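PDB 6C0D: amidase, hydantoinase/carbamoylase family from Paraburkholderia phymatum, which probably hydrolyses N-carbamoyl-L-amino acids, working as a metal-dependent homodimeric amidase of the peptidase M20 family. Local coordinates for residues Ala365-Gln370 against Ala378-Val383; Ala347-Ala352 against Ala409-Ala414; Phe74-Lys79 against Arg186-Ala191; Gly56-Ala61 against Val126-Trp131. All coordinates share one frame; numbering follows the deposited sequence.

Interaction 1. Residues Ala365-Gln370 against Ala378-Val383; sequences ASHDAQ and ACMLFV
A378, at the start of strand 378-384, brings its methyl to within 4.2 Å (CB) of the carbonyl oxygen O of A369, on the short helix 368-372. Alanine's single methyl suits a place where the two backbones come this close, CA of A369 lying 6.4 Å from CA of A378. Two residues on, M380 points the same way and makes most of the contact. Its CG rests 3.7 Å from CB of A369, and beyond it the chain bends at the sulfur (chi3 76°), folding the methyl over the H367 imidazole. CE sits 3.4 Å from CG of H367, above one face but shifted toward the ring's rim, a CH-pi contact, while SD approaches obliquely. A thioether suits this place, since its flexible chain can lay a methyl on the ring face. The strand belongs to the metal-binding M20 domain: the side chain of H367 comes within about 4 Å of the bound zinc ion, and its ring also meets that of the zinc ligand H196. After another two residues, the side chains of F382 and H367 extend toward each other from opposite directions, CZ of F382 3.9 Å from NE2 of H367. The two rings stand obliquely, planes at 68°, with NE2 near the plane of the phenyl and at its edge. The same NE2 has a weak hydrogen bond to OG of S363.

Interaction 2. Residues Ala347-Ala352 against Ala409-Ala414; sequences AQAADA and AARAAA. With SO4 (sulfate ion), chain D.
A349 and R411 bury the most surface where helix 340-353 crosses helix 399-419, and A352 adds a share at the outer side. The methyl of A349 points toward the second helix: its CB lies 3.7 Å from the backbone N of A412 and 3.8 Å from CB of A412. Having nothing beyond CB, both alanines let the backbones draw close, and their CA atoms are 5.3 Å apart. Beside this tight point R411 runs along the first helix. Its CG is anti to the backbone N (chi1 -179°) and the chain stays extended as far as NE, which carries the aliphatic part past A349, with CD of R411 4.0 Å from CA of A349. The guanidinium is thereby delivered one turn further on, where CB of A352 lies over one of its faces, offset toward the rim and 3.5 Å from NE of R411. A long arginine suits this half-exposed position, because its methylenes pack against alanine while its charged end reaches the solvent side; F13 provides a cation-pi partner. A sulfate, probably from the crystallisation liquor, lies at the edge of the guanidinium, but the modelled bond to NH2 is implausibly short and R411 has a second conformer, so its details are doubtful. The segment axes approach to 8.4 Å with their directions 135° apart, a close, roughly antiparallel crossing of the kind that alanine-rich faces permit, here between two helices of the M20 metal-binding domain.

Interaction 3. Residues Phe74-Lys79 against Arg186-Ala191; sequences FGRSRK and RKRQRA
R76 and R188 both carry CG anti to the backbone N (chi1 172° in R188) and stay extended to NE, which brings their guanidinium groups together at one end of strands 73-76 and 189-198 of the M20 metal-binding domain. These strands are not neighbours: strands 125-130 and 83-88 lie between them, and the nearest CA atoms, of R76 and Q189, are 10.2 Å apart, a gap that long side chains such as arginine can span. The two flat cations stack at 29°, NH2 of R76 lying 3.5 Å from NE of R188. D127, on the intervening strand, makes a salt bridge to NH2 of R188 and probably offsets the like charges. A water that accepts from NE of R76 at 3.1 Å also takes a weak bond from NH2 of R188. Deeper in, CZ of F74 meets NE2 of Q189 at 3.4 Å, the ring and amide planes 76° apart. That amide is well suited to the buried place because both its ends are satisfied: NE2 donates to D127 and OE1 accepts from N of D185. S77 forms an ST turn, its OG accepting from the backbone N of K79 at 3.1 Å.

Interaction 4. Residues Gly56-Ala61 against Val126-Trp131; sequences GRMTDA and VDVASW. With EDO (1,2-ethanediol), chain L.
Helix-on-sheet packing in the alpha/beta metal-binding domain places M58, near the end of helix 45-60, over V128 on strand 125-130. Methionine suits the span because the CA atoms of M58 and V128 are 7.9 Å apart and its unbranched chain can bridge them. Beyond CG the chain is fully extended (chi2 177°, chi3 176°), so the terminal methyl does the touching. CE lies 3.7 Å from CG1 of V128 and 3.6 Å from the carbonyl oxygen O of V128, nestling against side chain and backbone alike. V128, with CG1 anti to its own N (chi1 -178°), offers a compact branched surface, and the two side chains pass each other at a slant. One residue before M58, R57 makes a weak hydrogen bond to D60, NH1 to OD2 at 3.3 Å, as part of a salt bridge one turn apart, while NE of R57 pairs with D24. NH2 of R57 also donates a weak hydrogen bond to O1 of an ethanediol, probably from the crystallisation liquor. Around the hydrophobic contact, L63 touches both M58 and V128, V73 of strand 73-76 touches M58, and A112 of helix 102-117 touches V128.

In the fold
All four contacts lie in the metal-binding domain, their centres 12 to 21 Å apart. Interactions 3 and 4 come first and interlock: their segments alternate along the chain, strands 73-76 and 125-130 are neighbours, and D127 makes a salt bridge to R188 and a probable hydrogen bond to S77. Interaction 1 follows, nested within the loop closed by interaction 2; CD2 of L381 packs 3.9 Å from N of A409. Strand 378-384 also neighbours strand 189-198 of interaction 3, and D368 of interaction 1 packs on W131 of interaction 4, OD2 to CD1 3.4 Å. Strand 378-384 thus runs between the helix packing of interaction 2 and the zinc site, which interaction 1 approaches most nearly.

Interaction 1. Residues Ala365-Gln370 against Ala378-Val383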
loop_
_atom_site.group_PDB
_atom_site.type_symbol
_atom_site.label_atom_id
_atom_site.label_comp_id
_atom_site.label_asym_id
_atom_site.label_seq_id
_atom_site.Cartn_x
_atom_site.Cartn_y
_atom_site.Cartn_z
ATOM N N ALA A 365 15.020 -20.362 -6.151
ATOM C CA ALA A 365 13.767 -20.402 -6.896
ATOM C C ALA A 365 13.313 -21.847 -7.077
ATOM O O ALA A 365 14.114 -22.772 -6.994
ATOM C CB ALA A 365 13.923 -19.751 -8.278
ATOM N N SER A 366 12.027 -22.020 -7.371
ATOM C CA SER A 366 11.472 -23.347 -7.594
ATOM C C SER A 366 11.632 -23.762 -9.058
ATOM O O SER A 366 11.738 -22.929 -9.958
ATOM C CB SER A 366 9.997 -23.389 -7.180
ATOM O OG SER A 366 9.233 -22.394 -7.828
ATOM N N HIS A 367 11.645 -25.074 -9.284
ATOM C CA HIS A 367 11.895 -25.661 -10.600
ATOM C C HIS A 367 11.210 -27.017 -10.668
ATOM O O HIS A 367 10.896 -27.613 -9.641
ATOM C CB HIS A 367 13.389 -25.879 -10.884
ATOM C CG HIS A 367 14.212 -24.636 -10.765
ATOM N ND1 HIS A 367 14.184 -23.642 -11.718
ATOM C CD2 HIS A 367 15.070 -24.218 -9.802
ATOM C CE1 HIS A 367 14.987 -22.658 -11.346
ATOM N NE2 HIS A 367 15.545 -22.986 -10.193
ATOM N N ASP A 368 10.998 -27.504 -11.894
ATOM C CA ASP A 368 10.496 -28.868 -12.073
ATOM C C ASP A 368 11.338 -29.891 -11.314
ATOM O O ASP A 368 10.811 -30.911 -10.858
ATOM C CB ASP A 368 10.472 -29.234 -13.557
ATOM C CG ASP A 368 9.385 -28.493 -14.312
ATOM O OD1 ASP A 368 8.212 -28.622 -13.924
ATOM O OD2 ASP A 368 9.719 -27.770 -15.275
ATOM N N ALA A 369 12.639 -29.638 -11.165
ATOM C CA ALA A 369 13.506 -30.588 -10.469
ATOM C C ALA A 369 13.044 -30.842 -9.039
ATOM O O ALA A 369 13.309 -31.915 -8.485
ATOM C CB ALA A 369 14.950 -30.081 -10.459
ATOM N N GLN A 370 12.380 -29.870 -8.407
ATOM C CA GLN A 370 11.935 -30.114 -7.040
ATOM C C GLN A 370 10.833 -31.168 -6.997
ATOM O O GLN A 370 10.682 -31.865 -5.984
ATOM C CB GLN A 370 11.459 -28.812 -6.387
ATOM C CG GLN A 370 10.060 -28.417 -6.728
ATOM C CD GLN A 370 9.760 -27.007 -6.280
ATOM O OE1 GLN A 370 10.660 -26.178 -6.220
ATOM N NE2 GLN A 370 8.496 -26.729 -5.964
ATOM N N ALA A 378 17.845 -36.474 -8.743
ATOM C CA ALA A 378 17.811 -35.282 -9.588
ATOM C C ALA A 378 18.962 -34.344 -9.236
ATOM O O ALA A 378 19.476 -34.354 -8.113
ATOM C CB ALA A 378 16.481 -34.530 -9.420
ATOM N N CYS A 379 19.355 -33.512 -10.207
ATOM C CA CYS A 379 20.372 -32.498 -9.944
ATOM C C CYS A 379 20.139 -31.309 -10.867
ATOM O O CYS A 379 19.410 -31.397 -11.862
ATOM C CB CYS A 379 21.788 -33.071 -10.120
ATOM S SG CYS A 379 22.133 -33.567 -11.819
ATOM N N MET A 380 20.710 -30.166 -10.486
ATOM C CA MET A 380 20.639 -28.966 -11.315
ATOM C C MET A 380 22.017 -28.345 -11.489
ATOM O O MET A 380 22.863 -28.404 -10.594
ATOM C CB MET A 380 19.700 -27.900 -10.708
ATOM C CG MET A 380 18.251 -28.357 -10.650
ATOM S SD MET A 380 17.152 -26.949 -10.274
ATOM C CE MET A 380 17.101 -26.101 -11.864
ATOM N N LEU A 381 22.204 -27.697 -12.640
ATOM C CA LEU A 381 23.432 -26.975 -12.946
ATOM C C LEU A 381 23.043 -25.567 -13.360
ATOM O O LEU A 381 22.195 -25.411 -14.244
ATOM C CB LEU A 381 24.199 -27.662 -14.088
ATOM C CG LEU A 381 25.590 -27.084 -14.365
ATOM C CD1 LEU A 381 26.529 -27.589 -13.265
ATOM C CD2 LEU A 381 26.088 -27.506 -15.743
ATOM N N PHE A 382 23.663 -24.549 -12.743
ATOM C CA PHE A 382 23.347 -23.149 -13.031
ATOM C C PHE A 382 24.441 -22.487 -13.877
ATOM O O PHE A 382 25.629 -22.781 -13.711
ATOM C CB PHE A 382 23.202 -22.338 -11.738
ATOM C CG PHE A 382 21.857 -22.473 -11.052
ATOM C CD1 PHE A 382 20.822 -23.193 -11.638
ATOM C CD2 PHE A 382 21.647 -21.892 -9.812
ATOM C CE1 PHE A 382 19.591 -23.302 -10.999
ATOM C CE2 PHE A 382 20.405 -21.979 -9.172
ATOM C CZ PHE A 382 19.383 -22.683 -9.777
ATOM N N VAL A 383 24.011 -21.601 -14.778
ATOM C CA VAL A 383 24.903 -20.653 -15.443
ATOM C C VAL A 383 24.420 -19.255 -15.096
ATOM O O VAL A 383 23.227 -19.044 -14.832
ATOM C CB VAL A 383 24.955 -20.844 -16.968
ATOM C CG1 VAL A 383 25.550 -22.204 -17.310
ATOM C CG2 VAL A 383 23.583 -20.647 -17.597
#

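Interaction 2. Residues Ala347-Ala352 against Ala409-Ala414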
loop_
_atom_site.group_PDB
_atom_site.type_symbol
_atom_site.label_atom_id
_atom_site.label_comp_id
_atom_site.label_asym_id
_atom_site.label_seq_id
_atom_site.Cartn_x
_atom_site.Cartn_y
_atom_site.Cartn_z
ATOM N N ALA A 347 30.097 -31.556 -10.012
ATOM C CA ALA A 347 31.251 -30.835 -9.480
ATOM C C ALA A 347 32.545 -31.296 -10.141
ATOM O O ALA A 347 33.436 -30.477 -10.415
ATOM C CB ALA A 347 31.334 -31.006 -7.956
ATOM N N GLN A 348 32.686 -32.611 -10.380
ATOM C CA GLN A 348 33.880 -33.116 -11.057
ATOM C C GLN A 348 33.986 -32.553 -12.469
ATOM O O GLN A 348 35.074 -32.144 -12.901
ATOM C CB GLN A 348 33.877 -34.660 -11.064
ATOM C CG GLN A 348 34.142 -35.205 -9.639
ATOM C CD GLN A 348 33.648 -36.640 -9.412
ATOM O OE1 GLN A 348 32.919 -37.204 -10.219
ATOM N NE2 GLN A 348 34.015 -37.202 -8.269
ATOM N N ALA A 349 32.868 -32.488 -13.191
ATOM C CA ALA A 349 32.905 -31.919 -14.540
ATOM C C ALA A 349 33.196 -30.425 -14.498
ATOM O O ALA A 349 33.921 -29.899 -15.361
ATOM C CB ALA A 349 31.576 -32.171 -15.256
ATOM N N ALA A 350 32.626 -29.725 -13.511
ATOM C CA ALA A 350 32.856 -28.286 -13.401
ATOM C C ALA A 350 34.312 -28.005 -13.076
ATOM O O ALA A 350 34.908 -27.059 -13.604
ATOM C CB ALA A 350 31.944 -27.679 -12.325
ATOM N N ASP A 351 34.901 -28.820 -12.200
ATOM C CA ASP A 351 36.294 -28.606 -11.850
ATOM C C ASP A 351 37.220 -28.928 -13.018
ATOM O O ASP A 351 38.270 -28.285 -13.173
ATOM C CB ASP A 351 36.666 -29.450 -10.635
ATOM C CG ASP A 351 37.868 -28.902 -9.931
ATOM O OD1 ASP A 351 37.787 -27.771 -9.410
ATOM O OD2 ASP A 351 38.895 -29.582 -9.940
ATOM N N ALA A 352 36.843 -29.908 -13.842
ATOM C CA ALA A 352 37.647 -30.281 -14.998
ATOM C C ALA A 352 37.623 -29.192 -16.062
ATOM O O ALA A 352 38.661 -28.868 -16.654
ATOM C CB ALA A 352 37.140 -31.605 -15.585
ATOM N N ALA A 409 27.740 -29.651 -18.589
ATOM C CA ALA A 409 26.601 -30.563 -18.461
ATOM C C ALA A 409 26.796 -31.834 -19.286
ATOM O O ALA A 409 26.454 -32.937 -18.833
ATOM C CB ALA A 409 25.305 -29.857 -18.873
ATOM N N ALA A 410 27.346 -31.702 -20.497
ATOM C CA ALA A 410 27.564 -32.878 -21.345
ATOM C C ALA A 410 28.602 -33.822 -20.745
ATOM O O ALA A 410 28.451 -35.054 -20.822
ATOM C CB ALA A 410 28.003 -32.441 -22.747
ATOM N N ARG A 411 29.693 -33.263 -20.211
ATOM C CA ARG A 411 30.703 -34.099 -19.568
ATOM C C ARG A 411 30.121 -34.820 -18.356
ATOM O O ARG A 411 30.298 -36.036 -18.206
ATOM C CB ARG A 411 31.919 -33.262 -19.165
ATOM C CG ARG A 411 33.033 -34.075 -18.504
ATOM C CD ARG A 411 34.217 -33.190 -18.088
ATOM N NE ARG A 411 35.209 -33.919 -17.293
ATOM C CZ ARG A 411 36.351 -34.384 -17.788
ATOM N NH1 ARG A 411 36.645 -34.170 -19.062
ATOM N NH2 ARG A 411 37.209 -35.029 -17.012
ATOM N N ALA A 412 29.412 -34.097 -17.495
ATOM C CA ALA A 412 28.764 -34.736 -16.354
ATOM C C ALA A 412 27.754 -35.788 -16.802
ATOM O O ALA A 412 27.646 -36.852 -16.184
ATOM C CB ALA A 412 28.064 -33.677 -15.501
ATOM N N ALA A 413 26.973 -35.484 -17.838
ATOM C CA ALA A 413 25.978 -36.445 -18.313
ATOM C C ALA A 413 26.648 -37.726 -18.773
ATOM O O ALA A 413 26.136 -38.824 -18.522
ATOM C CB ALA A 413 25.160 -35.863 -19.464
ATOM N N ALA A 414 27.781 -37.604 -19.464
ATOM C CA ALA A 414 28.521 -38.795 -19.886
ATOM C C ALA A 414 28.919 -39.644 -18.685
ATOM O O ALA A 414 28.831 -40.880 -18.729
ATOM C CB ALA A 414 29.769 -38.392 -20.681
HETATM S S SO4 D . 37.535 -36.050 -13.552
HETATM O O1 SO4 D . 37.991 -35.446 -12.303
HETATM O O2 SO4 D . 37.713 -35.107 -14.654
HETATM O O3 SO4 D . 38.309 -37.263 -13.808
HETATM O O4 SO4 D . 36.120 -36.395 -13.432
#

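Interaction 3. Residues Phe74-Lys79 against Arg186-Ala191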
loop_
_atom_site.group_PDB
_atom_site.type_symbol
_atom_site.label_atom_id
_atom_site.label_comp_id
_atom_site.label_asym_id
_atom_site.label_seq_id
_atom_site.Cartn_x
_atom_site.Cartn_y
_atom_site.Cartn_z
ATOM N N PHE A 74 8.348 -34.733 -25.086
ATOM C CA PHE A 74 9.243 -35.743 -24.543
ATOM C C PHE A 74 9.867 -36.527 -25.686
ATOM O O PHE A 74 9.150 -37.089 -26.522
ATOM C CB PHE A 74 8.509 -36.681 -23.578
ATOM C CG PHE A 74 9.442 -37.436 -22.668
ATOM C CD1 PHE A 74 9.888 -36.863 -21.483
ATOM C CD2 PHE A 74 9.913 -38.696 -23.023
ATOM C CE1 PHE A 74 10.777 -37.548 -20.652
ATOM C CE2 PHE A 74 10.803 -39.389 -22.191
ATOM C CZ PHE A 74 11.234 -38.809 -21.011
ATOM N N GLY A 75 11.195 -36.560 -25.714
ATOM C CA GLY A 75 11.935 -37.339 -26.681
ATOM C C GLY A 75 12.613 -38.486 -25.964
ATOM O O GLY A 75 13.577 -38.277 -25.213
ATOM N N ARG A 76 12.091 -39.695 -26.157
ATOM C CA ARG A 76 12.585 -40.876 -25.459
ATOM C C ARG A 76 13.680 -41.527 -26.296
ATOM O O ARG A 76 13.518 -41.713 -27.505
ATOM C CB ARG A 76 11.440 -41.861 -25.224
ATOM C CG ARG A 76 11.739 -43.062 -24.308
ATOM C CD ARG A 76 10.466 -43.907 -24.205
ATOM N NE ARG A 76 10.548 -45.024 -23.258
ATOM C CZ ARG A 76 10.877 -46.269 -23.602
ATOM N NH1 ARG A 76 11.195 -46.543 -24.863
ATOM N NH2 ARG A 76 10.892 -47.241 -22.690
ATOM N N SER A 77 14.798 -41.848 -25.659
ATOM C CA SER A 77 15.836 -42.605 -26.343
ATOM C C SER A 77 15.290 -43.931 -26.885
ATOM O O SER A 77 14.381 -44.546 -26.312
ATOM C CB SER A 77 16.995 -42.868 -25.376
ATOM O OG SER A 77 18.056 -43.575 -26.000
ATOM N N ARG A 78 15.843 -44.375 -28.017
ATOM C CA ARG A 78 15.523 -45.706 -28.524
ATOM C C ARG A 78 16.506 -46.770 -28.046
ATOM O O ARG A 78 16.319 -47.955 -28.354
ATOM C CB ARG A 78 15.467 -45.690 -30.057
ATOM C CG ARG A 78 14.587 -44.582 -30.621
ATOM C CD ARG A 78 14.528 -44.641 -32.145
ATOM N NE ARG A 78 13.784 -43.528 -32.727
ATOM C CZ ARG A 78 12.483 -43.559 -32.999
ATOM N NH1 ARG A 78 11.776 -44.651 -32.736
ATOM N NH2 ARG A 78 11.892 -42.497 -33.539
ATOM N N LYS A 79 17.508 -46.391 -27.284
ATOM C CA LYS A 79 18.544 -47.291 -26.806
ATOM C C LYS A 79 18.084 -48.039 -25.554
ATOM O O LYS A 79 17.285 -47.518 -24.776
ATOM C CB LYS A 79 19.807 -46.490 -26.498
ATOM C CG LYS A 79 20.456 -45.941 -27.777
ATOM C CD LYS A 79 21.286 -44.703 -27.523
ATOM C CE LYS A 79 21.752 -44.109 -28.884
ATOM N NZ LYS A 79 22.491 -42.817 -28.643
ATOM N N ARG A 186 10.267 -45.860 -13.327
ATOM C CA ARG A 186 11.335 -45.881 -12.333
ATOM C C ARG A 186 12.344 -47.007 -12.553
ATOM O O ARG A 186 13.480 -46.897 -12.084
ATOM C CB ARG A 186 10.732 -45.992 -10.928
ATOM C CG ARG A 186 10.055 -44.707 -10.472
ATOM C CD ARG A 186 8.911 -44.985 -9.490
ATOM N NE ARG A 186 8.221 -43.757 -9.080
ATOM C CZ ARG A 186 7.209 -43.202 -9.746
ATOM N NH1 ARG A 186 6.755 -43.752 -10.866
ATOM N NH2 ARG A 186 6.650 -42.087 -9.293
ATOM N N LYS A 187 11.966 -48.097 -13.228
ATOM C CA LYS A 187 12.968 -49.119 -13.515
ATOM C C LYS A 187 13.961 -48.650 -14.581
ATOM O O LYS A 187 15.142 -49.009 -14.523
ATOM C CB LYS A 187 12.297 -50.420 -13.956
ATOM N N ARG A 188 13.510 -47.841 -15.543
ATOM C CA ARG A 188 14.334 -47.401 -16.669
ATOM C C ARG A 188 15.006 -46.047 -16.439
ATOM O O ARG A 188 16.210 -45.911 -16.676
ATOM C CB ARG A 188 13.472 -47.354 -17.942
ATOM C CG ARG A 188 14.141 -46.723 -19.159
ATOM C CD ARG A 188 13.264 -46.803 -20.420
ATOM N NE ARG A 188 14.000 -46.160 -21.495
ATOM C CZ ARG A 188 14.051 -44.841 -21.673
ATOM N NH1 ARG A 188 14.818 -44.331 -22.628
ATOM N NH2 ARG A 188 13.338 -44.025 -20.897
ATOM N N GLN A 189 14.249 -45.028 -16.011
ATOM C CA GLN A 189 14.751 -43.656 -15.877
ATOM C C GLN A 189 15.336 -43.475 -14.481
ATOM O O GLN A 189 14.599 -43.421 -13.490
ATOM C CB GLN A 189 13.618 -42.672 -16.165
ATOM C CG GLN A 189 13.220 -42.735 -17.649
ATOM C CD GLN A 189 11.820 -42.242 -17.940
ATOM O OE1 GLN A 189 10.895 -42.511 -17.183
ATOM N NE2 GLN A 189 11.656 -41.517 -19.053
ATOM N N ARG A 190 16.663 -43.392 -14.396
ATOM C CA ARG A 190 17.306 -43.484 -13.094
ATOM C C ARG A 190 17.923 -42.180 -12.611
ATOM O O ARG A 190 18.391 -42.136 -11.465
ATOM C CB ARG A 190 18.388 -44.569 -13.103
ATOM C CG ARG A 190 17.848 -45.989 -13.302
ATOM C CD ARG A 190 16.778 -46.349 -12.282
ATOM N NE ARG A 190 17.187 -46.101 -10.901
ATOM C CZ ARG A 190 16.458 -45.424 -10.019
ATOM N NH1 ARG A 190 15.279 -44.933 -10.371
ATOM N NH2 ARG A 190 16.902 -45.245 -8.783
ATOM N N ALA A 191 17.904 -41.127 -13.421
ATOM C CA ALA A 191 18.487 -39.855 -13.002
ATOM C C ALA A 191 17.902 -38.746 -13.855
ATOM O O ALA A 191 17.513 -38.979 -14.999
ATOM C CB ALA A 191 20.011 -39.862 -13.138
HETATM O O HOH W 1 10.507 -44.630 -20.191
HETATM O O HOH W 2 14.791 -46.755 -24.863
HETATM O O HOH W 3 16.261 -47.523 -22.248
#

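Interaction 4. Residues Gly56-Ala61 against Val126-Trp131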
loop_
_atom_site.group_PDB
_atom_site.type_symbol
_atom_site.label_atom_id
_atom_site.label_comp_id
_atom_site.label_asym_id
_atom_site.label_seq_id
_atom_site.Cartn_x
_atom_site.Cartn_y
_atom_site.Cartn_z
ATOM N N GLY A 56 10.176 -32.041 -33.632
ATOM C CA GLY A 56 10.871 -32.353 -34.870
ATOM C C GLY A 56 12.376 -32.416 -34.693
ATOM O O GLY A 56 13.041 -33.285 -35.264
ATOM N N ARG A 57 12.934 -31.492 -33.903
ATOM C CA ARG A 57 14.372 -31.512 -33.635
ATOM C C ARG A 57 14.767 -32.762 -32.858
ATOM O O ARG A 57 15.839 -33.336 -33.095
ATOM C CB ARG A 57 14.805 -30.261 -32.858
ATOM C CG ARG A 57 14.690 -28.959 -33.646
ATOM C CD ARG A 57 15.562 -29.016 -34.916
ATOM N NE ARG A 57 16.968 -28.700 -34.650
ATOM C CZ ARG A 57 17.993 -29.259 -35.287
ATOM N NH1 ARG A 57 17.781 -30.195 -36.211
ATOM N NH2 ARG A 57 19.232 -28.892 -34.994
ATOM N N MET A 58 13.936 -33.170 -31.892
ATOM C CA MET A 58 14.196 -34.414 -31.177
ATOM C C MET A 58 14.163 -35.600 -32.125
ATOM O O MET A 58 14.985 -36.520 -32.017
ATOM C CB MET A 58 13.171 -34.606 -30.063
ATOM C CG MET A 58 13.271 -33.563 -28.947
ATOM S SD MET A 58 11.950 -33.851 -27.740
ATOM C CE MET A 58 12.303 -32.636 -26.483
ATOM N N THR A 59 13.197 -35.608 -33.046
ATOM C CA THR A 59 13.130 -36.677 -34.028
ATOM C C THR A 59 14.375 -36.680 -34.902
ATOM O O THR A 59 14.976 -37.734 -35.129
ATOM C CB THR A 59 11.865 -36.533 -34.869
ATOM O OG1 THR A 59 10.725 -36.677 -34.013
ATOM C CG2 THR A 59 11.831 -37.596 -35.962
ATOM N N ASP A 60 14.790 -35.494 -35.377
ATOM C CA ASP A 60 16.023 -35.382 -36.154
ATOM C C ASP A 60 17.203 -35.972 -35.403
ATOM O O ASP A 60 18.113 -36.549 -36.006
ATOM C CB ASP A 60 16.338 -33.917 -36.483
ATOM C CG ASP A 60 15.322 -33.274 -37.412
ATOM O OD1 ASP A 60 14.608 -34.000 -38.131
ATOM O OD2 ASP A 60 15.260 -32.025 -37.417
ATOM N N ALA A 61 17.220 -35.811 -34.086
ATOM C CA ALA A 61 18.307 -36.330 -33.268
ATOM C C ALA A 61 18.223 -37.838 -33.061
ATOM O O ALA A 61 19.130 -38.407 -32.447
ATOM C CB ALA A 61 18.320 -35.645 -31.895
ATOM N N VAL A 126 19.651 -41.375 -23.370
ATOM C CA VAL A 126 19.380 -40.025 -22.869
ATOM C C VAL A 126 18.007 -39.607 -23.387
ATOM O O VAL A 126 17.781 -39.622 -24.602
ATOM C CB VAL A 126 20.446 -39.019 -23.328
ATOM C CG1 VAL A 126 20.103 -37.601 -22.797
ATOM C CG2 VAL A 126 21.845 -39.473 -22.867
ATOM N N ASP A 127 17.087 -39.271 -22.472
ATOM C CA ASP A 127 15.767 -38.731 -22.800
ATOM C C ASP A 127 15.809 -37.212 -22.641
ATOM O O ASP A 127 16.584 -36.688 -21.837
ATOM C CB ASP A 127 14.657 -39.276 -21.880
ATOM C CG ASP A 127 14.478 -40.798 -21.938
ATOM O OD1 ASP A 127 14.918 -41.474 -22.901
ATOM O OD2 ASP A 127 13.821 -41.326 -21.006
ATOM N N VAL A 128 14.972 -36.497 -23.405
ATOM C CA VAL A 128 14.936 -35.036 -23.344
ATOM C C VAL A 128 13.508 -34.570 -23.099
ATOM O O VAL A 128 12.581 -35.044 -23.762
ATOM C CB VAL A 128 15.493 -34.414 -24.649
ATOM C CG1 VAL A 128 15.497 -32.898 -24.568
ATOM C CG2 VAL A 128 16.896 -34.948 -24.926
ATOM N N ALA A 129 13.326 -33.587 -22.207
ATOM C CA ALA A 129 11.973 -33.168 -21.845
ATOM C C ALA A 129 11.806 -31.655 -21.810
ATOM O O ALA A 129 12.699 -30.928 -21.360
ATOM C CB ALA A 129 11.571 -33.715 -20.472
ATOM N N SER A 130 10.632 -31.194 -22.256
ATOM C CA SER A 130 10.114 -29.864 -21.927
ATOM C C SER A 130 8.800 -30.065 -21.178
ATOM O O SER A 130 7.766 -30.341 -21.800
ATOM C CB SER A 130 9.909 -29.000 -23.172
ATOM O OG SER A 130 9.262 -27.780 -22.823
ATOM N N TRP A 131 8.839 -29.943 -19.850
ATOM C CA TRP A 131 7.637 -30.145 -19.044
ATOM C C TRP A 131 6.675 -28.983 -19.234
ATOM O O TRP A 131 7.071 -27.822 -19.109
ATOM C CB TRP A 131 7.994 -30.260 -17.564
ATOM C CG TRP A 131 9.157 -31.151 -17.273
ATOM C CD1 TRP A 131 10.379 -30.779 -16.773
ATOM C CD2 TRP A 131 9.221 -32.568 -17.475
ATOM N NE1 TRP A 131 11.188 -31.886 -16.633
ATOM C CE2 TRP A 131 10.506 -32.994 -17.065
ATOM C CE3 TRP A 131 8.308 -33.524 -17.953
ATOM C CZ2 TRP A 131 10.903 -34.328 -17.116
ATOM C CZ3 TRP A 131 8.710 -34.852 -18.021
ATOM C CH2 TRP A 131 9.995 -35.242 -17.603
HETATM C C1 EDO L . 22.145 -32.362 -36.173
HETATM O O1 EDO L . 21.278 -31.256 -36.491
HETATM C C2 EDO L . 21.363 -33.629 -35.803
HETATM O O2 EDO L . 19.947 -33.395 -35.819
#